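PDB 3TQW: methionine-binding protein, which binds methionine, probably as the periplasmic substrate-binding component of an ABC transporter. Local coordinates for residues P13-A25 / A219-F233. Sequence-based numbering, arbitrary orientation.
With MET (methionine), chain C.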
loop_
_atom_site.group_PDB
_atom_site.type_symbol
_atom_site.label_atom_id
_atom_site.label_comp_id
_atom_site.label_asym_id
_atom_site.label_seq_id
_atom_site.Cartn_x
_atom_site.Cartn_y
_atom_site.Cartn_z
ATOM N N PRO A 13 -7.662 -6.219 5.527
ATOM C CA PRO A 13 -8.628 -5.110 5.567
ATOM C C PRO A 13 -9.111 -4.686 4.182
ATOM O O PRO A 13 -10.281 -4.323 4.034
ATOM C CB PRO A 13 -7.830 -3.955 6.188
ATOM C CG PRO A 13 -6.620 -4.561 6.780
ATOM C CD PRO A 13 -6.350 -5.844 6.082
ATOM N N GLU A 14 -8.227 -4.704 3.186
ATOM C CA GLU A 14 -8.628 -4.293 1.838
ATOM C C GLU A 14 -9.576 -5.297 1.184
ATOM O O GLU A 14 -10.393 -4.937 0.336
ATOM C CB GLU A 14 -7.409 -4.024 0.956
ATOM C CG GLU A 14 -6.569 -2.854 1.462
ATOM C CD GLU A 14 -5.292 -2.659 0.676
ATOM O OE1 GLU A 14 -5.130 -3.303 -0.382
ATOM O OE2 GLU A 14 -4.452 -1.855 1.123
ATOM N N THR A 15 -9.454 -6.557 1.572
ATOM C CA THR A 15 -10.384 -7.573 1.108
ATOM C C THR A 15 -11.761 -7.328 1.716
ATOM O O THR A 15 -12.776 -7.527 1.050
ATOM C CB THR A 15 -9.872 -8.993 1.428
ATOM O OG1 THR A 15 -8.714 -9.261 0.622
ATOM C CG2 THR A 15 -10.940 -10.043 1.118
ATOM N N GLN A 16 -11.801 -6.882 2.972
ATOM C CA GLN A 16 -13.076 -6.516 3.594
ATOM C C GLN A 16 -13.713 -5.363 2.834
ATOM O O GLN A 16 -14.916 -5.361 2.585
ATOM C CB GLN A 16 -12.891 -6.126 5.062
ATOM C CG GLN A 16 -12.434 -7.271 5.941
ATOM C CD GLN A 16 -12.286 -6.874 7.400
ATOM O OE1 GLN A 16 -11.323 -7.258 8.054
ATOM N NE2 GLN A 16 -13.247 -6.114 7.915
ATOM N N LEU A 17 -12.896 -4.382 2.469
ATOM C CA LEU A 17 -13.377 -3.255 1.691
ATOM C C LEU A 17 -13.970 -3.764 0.378
ATOM O O LEU A 17 -15.056 -3.346 -0.036
ATOM C CB LEU A 17 -12.244 -2.256 1.425
ATOM C CG LEU A 17 -12.683 -0.988 0.692
ATOM C CD1 LEU A 17 -13.548 -0.136 1.615
ATOM C CD2 LEU A 17 -11.483 -0.195 0.201
HETATM N N MSE A 18 -13.260 -4.677 -0.276
HETATM C CA MSE A 18 -13.731 -5.214 -1.547
HETATM C C MSE A 18 -15.021 -6.021 -1.379
HETATM O O MSE A 18 -15.843 -6.081 -2.291
HETATM C CB MSE A 18 -12.654 -6.060 -2.225
HETATM C CG MSE A 18 -13.087 -6.634 -3.580
HETATM SE SE MSE A 18 -13.464 -5.278 -4.950
HETATM C CE MSE A 18 -11.638 -4.679 -5.279
ATOM N N GLU A 19 -15.206 -6.632 -0.213
ATOM C CA GLU A 19 -16.439 -7.380 0.042
ATOM C C GLU A 19 -17.643 -6.440 -0.002
ATOM O O GLU A 19 -18.707 -6.801 -0.496
ATOM C CB GLU A 19 -16.401 -8.103 1.389
ATOM C CG GLU A 19 -15.523 -9.344 1.426
ATOM C CD GLU A 19 -16.166 -10.570 0.793
ATOM O OE1 GLU A 19 -17.333 -10.493 0.342
ATOM O OE2 GLU A 19 -15.490 -11.618 0.751
ATOM N N VAL A 20 -17.479 -5.235 0.531
ATOM C CA VAL A 20 -18.558 -4.266 0.499
ATOM C C VAL A 20 -18.766 -3.787 -0.937
ATOM O O VAL A 20 -19.896 -3.634 -1.400
ATOM C CB VAL A 20 -18.283 -3.073 1.438
ATOM C CG1 VAL A 20 -19.388 -2.024 1.296
ATOM C CG2 VAL A 20 -18.188 -3.555 2.881
ATOM N N ALA A 21 -17.670 -3.571 -1.649
ATOM C CA ALA A 21 -17.764 -3.150 -3.044
ATOM C C ALA A 21 -18.488 -4.211 -3.869
ATOM O O ALA A 21 -19.263 -3.891 -4.774
ATOM C CB ALA A 21 -16.384 -2.874 -3.611
ATOM N N LYS A 22 -18.244 -5.477 -3.542
ATOM C CA LYS A 22 -18.878 -6.594 -4.240
ATOM C C LYS A 22 -20.391 -6.598 -4.044
ATOM O O LYS A 22 -21.152 -6.912 -4.968
ATOM C CB LYS A 22 -18.260 -7.921 -3.773
ATOM C CG LYS A 22 -19.123 -9.167 -3.984
ATOM C CD LYS A 22 -18.442 -10.379 -3.330
ATOM C CE LYS A 22 -19.360 -11.591 -3.264
ATOM N NZ LYS A 22 -19.541 -12.223 -4.595
ATOM N N GLN A 23 -20.831 -6.251 -2.838
ATOM C CA GLN A 23 -22.250 -6.164 -2.546
ATOM C C GLN A 23 -22.885 -5.032 -3.336
ATOM O O GLN A 23 -23.968 -5.187 -3.900
ATOM C CB GLN A 23 -22.479 -5.930 -1.055
ATOM C CG GLN A 23 -22.055 -7.078 -0.164
ATOM C CD GLN A 23 -21.877 -6.633 1.279
ATOM O OE1 GLN A 23 -20.928 -7.040 1.958
ATOM N NE2 GLN A 23 -22.781 -5.776 1.747
ATOM N N VAL A 24 -22.219 -3.882 -3.347
ATOM C CA VAL A 24 -22.688 -2.738 -4.119
ATOM C C VAL A 24 -22.765 -3.108 -5.599
ATOM O O VAL A 24 -23.736 -2.784 -6.279
ATOM C CB VAL A 24 -21.757 -1.523 -3.933
ATOM C CG1 VAL A 24 -22.064 -0.429 -4.971
ATOM C CG2 VAL A 24 -21.888 -0.978 -2.514
ATOM N N ALA A 25 -21.735 -3.797 -6.085
ATOM C CA ALA A 25 -21.681 -4.207 -7.482
ATOM C C ALA A 25 -22.925 -5.013 -7.851
ATOM O O ALA A 25 -23.544 -4.770 -8.889
ATOM C CB ALA A 25 -20.420 -5.011 -7.749
ATOM N N ALA A 219 -18.151 1.394 -8.205
ATOM C CA ALA A 219 -18.630 0.802 -6.951
ATOM C C ALA A 219 -17.701 1.118 -5.778
ATOM O O ALA A 219 -18.159 1.362 -4.659
ATOM C CB ALA A 219 -18.792 -0.703 -7.100
ATOM N N LEU A 220 -16.395 1.089 -6.038
ATOM C CA LEU A 220 -15.396 1.401 -5.019
ATOM C C LEU A 220 -15.426 2.869 -4.580
ATOM O O LEU A 220 -14.838 3.226 -3.561
ATOM C CB LEU A 220 -13.992 1.013 -5.498
ATOM C CG LEU A 220 -13.726 -0.493 -5.463
ATOM C CD1 LEU A 220 -12.557 -0.894 -6.372
ATOM C CD2 LEU A 220 -13.492 -0.939 -4.025
ATOM N N HIS A 221 -16.127 3.706 -5.343
ATOM C CA HIS A 221 -16.350 5.102 -4.962
ATOM C C HIS A 221 -17.754 5.345 -4.418
ATOM O O HIS A 221 -18.139 6.489 -4.176
ATOM C CB HIS A 221 -16.122 6.025 -6.161
ATOM C CG HIS A 221 -14.708 6.045 -6.647
ATOM N ND1 HIS A 221 -14.378 5.929 -7.980
ATOM C CD2 HIS A 221 -13.539 6.177 -5.978
ATOM C CE1 HIS A 221 -13.064 5.982 -8.110
ATOM N NE2 HIS A 221 -12.532 6.133 -6.911
ATOM N N SER A 222 -18.529 4.281 -4.239
ATOM C CA SER A 222 -19.903 4.428 -3.764
ATOM C C SER A 222 -19.952 4.922 -2.319
ATOM O O SER A 222 -19.001 4.736 -1.559
ATOM C CB SER A 222 -20.644 3.100 -3.862
ATOM O OG SER A 222 -20.092 2.158 -2.958
ATOM N N PRO A 223 -21.072 5.551 -1.934
ATOM C CA PRO A 223 -21.260 5.949 -0.536
ATOM C C PRO A 223 -21.035 4.781 0.425
ATOM O O PRO A 223 -20.359 4.951 1.437
ATOM C CB PRO A 223 -22.724 6.397 -0.499
ATOM C CG PRO A 223 -22.981 6.901 -1.877
ATOM C CD PRO A 223 -22.182 6.006 -2.792
ATOM N N ALA A 224 -21.581 3.610 0.113
ATOM C CA ALA A 224 -21.444 2.457 1.005
ATOM C C ALA A 224 -19.984 2.024 1.195
ATOM O O ALA A 224 -19.571 1.658 2.302
ATOM C CB ALA A 224 -22.293 1.291 0.517
ATOM N N VAL A 225 -19.204 2.047 0.121
ATOM C CA VAL A 225 -17.794 1.683 0.228
ATOM C C VAL A 225 -17.010 2.747 0.996
ATOM O O VAL A 225 -16.131 2.422 1.796
ATOM C CB VAL A 225 -17.145 1.405 -1.146
ATOM C CG1 VAL A 225 -15.637 1.258 -1.004
ATOM C CG2 VAL A 225 -17.723 0.137 -1.749
ATOM N N LEU A 226 -17.336 4.016 0.768
ATOM C CA LEU A 226 -16.693 5.089 1.525
ATOM C C LEU A 226 -17.015 4.964 3.008
ATOM O O LEU A 226 -16.146 5.132 3.860
ATOM C CB LEU A 226 -17.135 6.459 1.018
ATOM C CG LEU A 226 -16.786 6.759 -0.436
ATOM C CD1 LEU A 226 -17.396 8.087 -0.880
ATOM C CD2 LEU A 226 -15.285 6.757 -0.614
ATOM N N SER A 227 -18.273 4.665 3.311
ATOM C CA SER A 227 -18.695 4.478 4.695
ATOM C C SER A 227 -17.957 3.299 5.334
ATOM O O SER A 227 -17.515 3.384 6.483
ATOM C CB SER A 227 -20.212 4.283 4.765
ATOM O OG SER A 227 -20.640 4.067 6.092
ATOM N N ALA A 228 -17.806 2.208 4.586
ATOM C CA ALA A 228 -17.076 1.043 5.085
ATOM C C ALA A 228 -15.590 1.336 5.279
ATOM O O ALA A 228 -14.974 0.856 6.232
ATOM C CB ALA A 228 -17.257 -0.148 4.160
ATOM N N ALA A 229 -15.010 2.108 4.366
ATOM C CA ALA A 229 -13.608 2.493 4.500
ATOM C C ALA A 229 -13.392 3.214 5.827
ATOM O O ALA A 229 -12.414 2.955 6.528
ATOM C CB ALA A 229 -13.176 3.369 3.333
ATOM N N LYS A 230 -14.311 4.114 6.168
ATOM C CA LYS A 230 -14.262 4.813 7.447
ATOM C C LYS A 230 -14.234 3.842 8.626
ATOM O O LYS A 230 -13.477 4.032 9.573
ATOM C CB LYS A 230 -15.459 5.760 7.604
ATOM C CG LYS A 230 -15.176 7.219 7.261
ATOM C CD LYS A 230 -15.240 7.464 5.760
ATOM C CE LYS A 230 -15.009 8.934 5.412
ATOM N NZ LYS A 230 -15.003 9.177 3.930
ATOM N N LYS A 231 -15.061 2.804 8.573
ATOM C CA LYS A 231 -15.130 1.856 9.682
ATOM C C LYS A 231 -13.876 0.980 9.756
ATOM O O LYS A 231 -13.408 0.644 10.840
ATOM C CB LYS A 231 -16.380 0.981 9.587
ATOM C CG LYS A 231 -17.708 1.746 9.577
ATOM C CD LYS A 231 -18.858 0.819 9.943
ATOM C CE LYS A 231 -20.199 1.264 9.351
ATOM N NZ LYS A 231 -20.340 2.734 9.192
ATOM N N ILE A 232 -13.333 0.617 8.597
ATOM C CA ILE A 232 -12.189 -0.283 8.537
ATOM C C ILE A 232 -10.863 0.449 8.764
ATOM O O ILE A 232 -9.995 -0.039 9.484
ATOM C CB ILE A 232 -12.145 -1.038 7.186
ATOM C CG1 ILE A 232 -13.406 -1.894 7.008
ATOM C CG2 ILE A 232 -10.894 -1.904 7.088
ATOM C CD1 ILE A 232 -13.675 -2.276 5.566
ATOM N N PHE A 233 -10.723 1.628 8.158
ATOM C CA PHE A 233 -9.443 2.343 8.131
ATOM C C PHE A 233 -9.436 3.671 8.891
ATOM O O PHE A 233 -8.371 4.254 9.126
ATOM C CB PHE A 233 -9.022 2.618 6.685
ATOM C CG PHE A 233 -8.800 1.379 5.864
ATOM C CD1 PHE A 233 -7.605 0.681 5.945
ATOM C CD2 PHE A 233 -9.783 0.919 5.001
ATOM C CE1 PHE A 233 -7.396 -0.467 5.184
ATOM C CE2 PHE A 233 -9.580 -0.221 4.237
ATOM C CZ PHE A 233 -8.383 -0.912 4.327
HETATM N N MET C . -2.003 -0.964 0.003
HETATM C CA MET C . -0.556 -0.718 -0.038
HETATM C C MET C . -0.281 0.739 0.324
HETATM O O MET C . -1.042 1.622 -0.068
HETATM C CB MET C . -0.010 -1.036 -1.437
HETATM C CG MET C . 1.502 -0.874 -1.614
HETATM S SD MET C . 2.036 -1.273 -3.300
HETATM C CE MET C . 1.670 -3.027 -3.324
HETATM O OXT MET C . 0.688 1.073 1.011
#
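L17 and V225 interlock at the middle of this contact. L17 CD1 meets V225 CG1 at 3.6 Å, and the two side chains cross at about a right angle. Each is a knob in a hole of the other helix: L17 sits among V225, A229, I232 and F233, and V225 among L17, V20, A21 and V24. With CG1 anti to its backbone N (chi1 171°), V225 gives that methyl to L17 and lays CG2 on the backbone of A21, 3.5 Å from A21 CA. The small A21 side chain also admits L220, with A21 CB 3.5 Å from L220 CD2. Beneath this core, F82 of strand 75-83 touches L17 and A229, and M57 of strand 55-60 touches M18 and L220. Helix segments 13-25 and 223-233 run nearly antiparallel, at 160°, beside the six-stranded sheet of one lobe of a two-lobed periplasmic binding protein. At the ligand end, P13 CB lies 3.6 Å from F233 CZ, approaching the ring obliquely. I232 CG2 lies over one ring face, offset toward the rim. E14 turns its carboxylate to the bound methionine, its OE2 2.8 Å from the ligand N. The other end closes on S222, the N-cap of helix 223-233. S222 OG accepts from V225 N and donates to A219 O, while V24 CG2 packs 3.6 Å from the same OG. The outer side is looser and partly open to solvent. There V20 CG2 touches A228 CB at 3.8 Å, and exposed Q16 meets I232 mainly by its CB, 4.0 Å from I232 CD1.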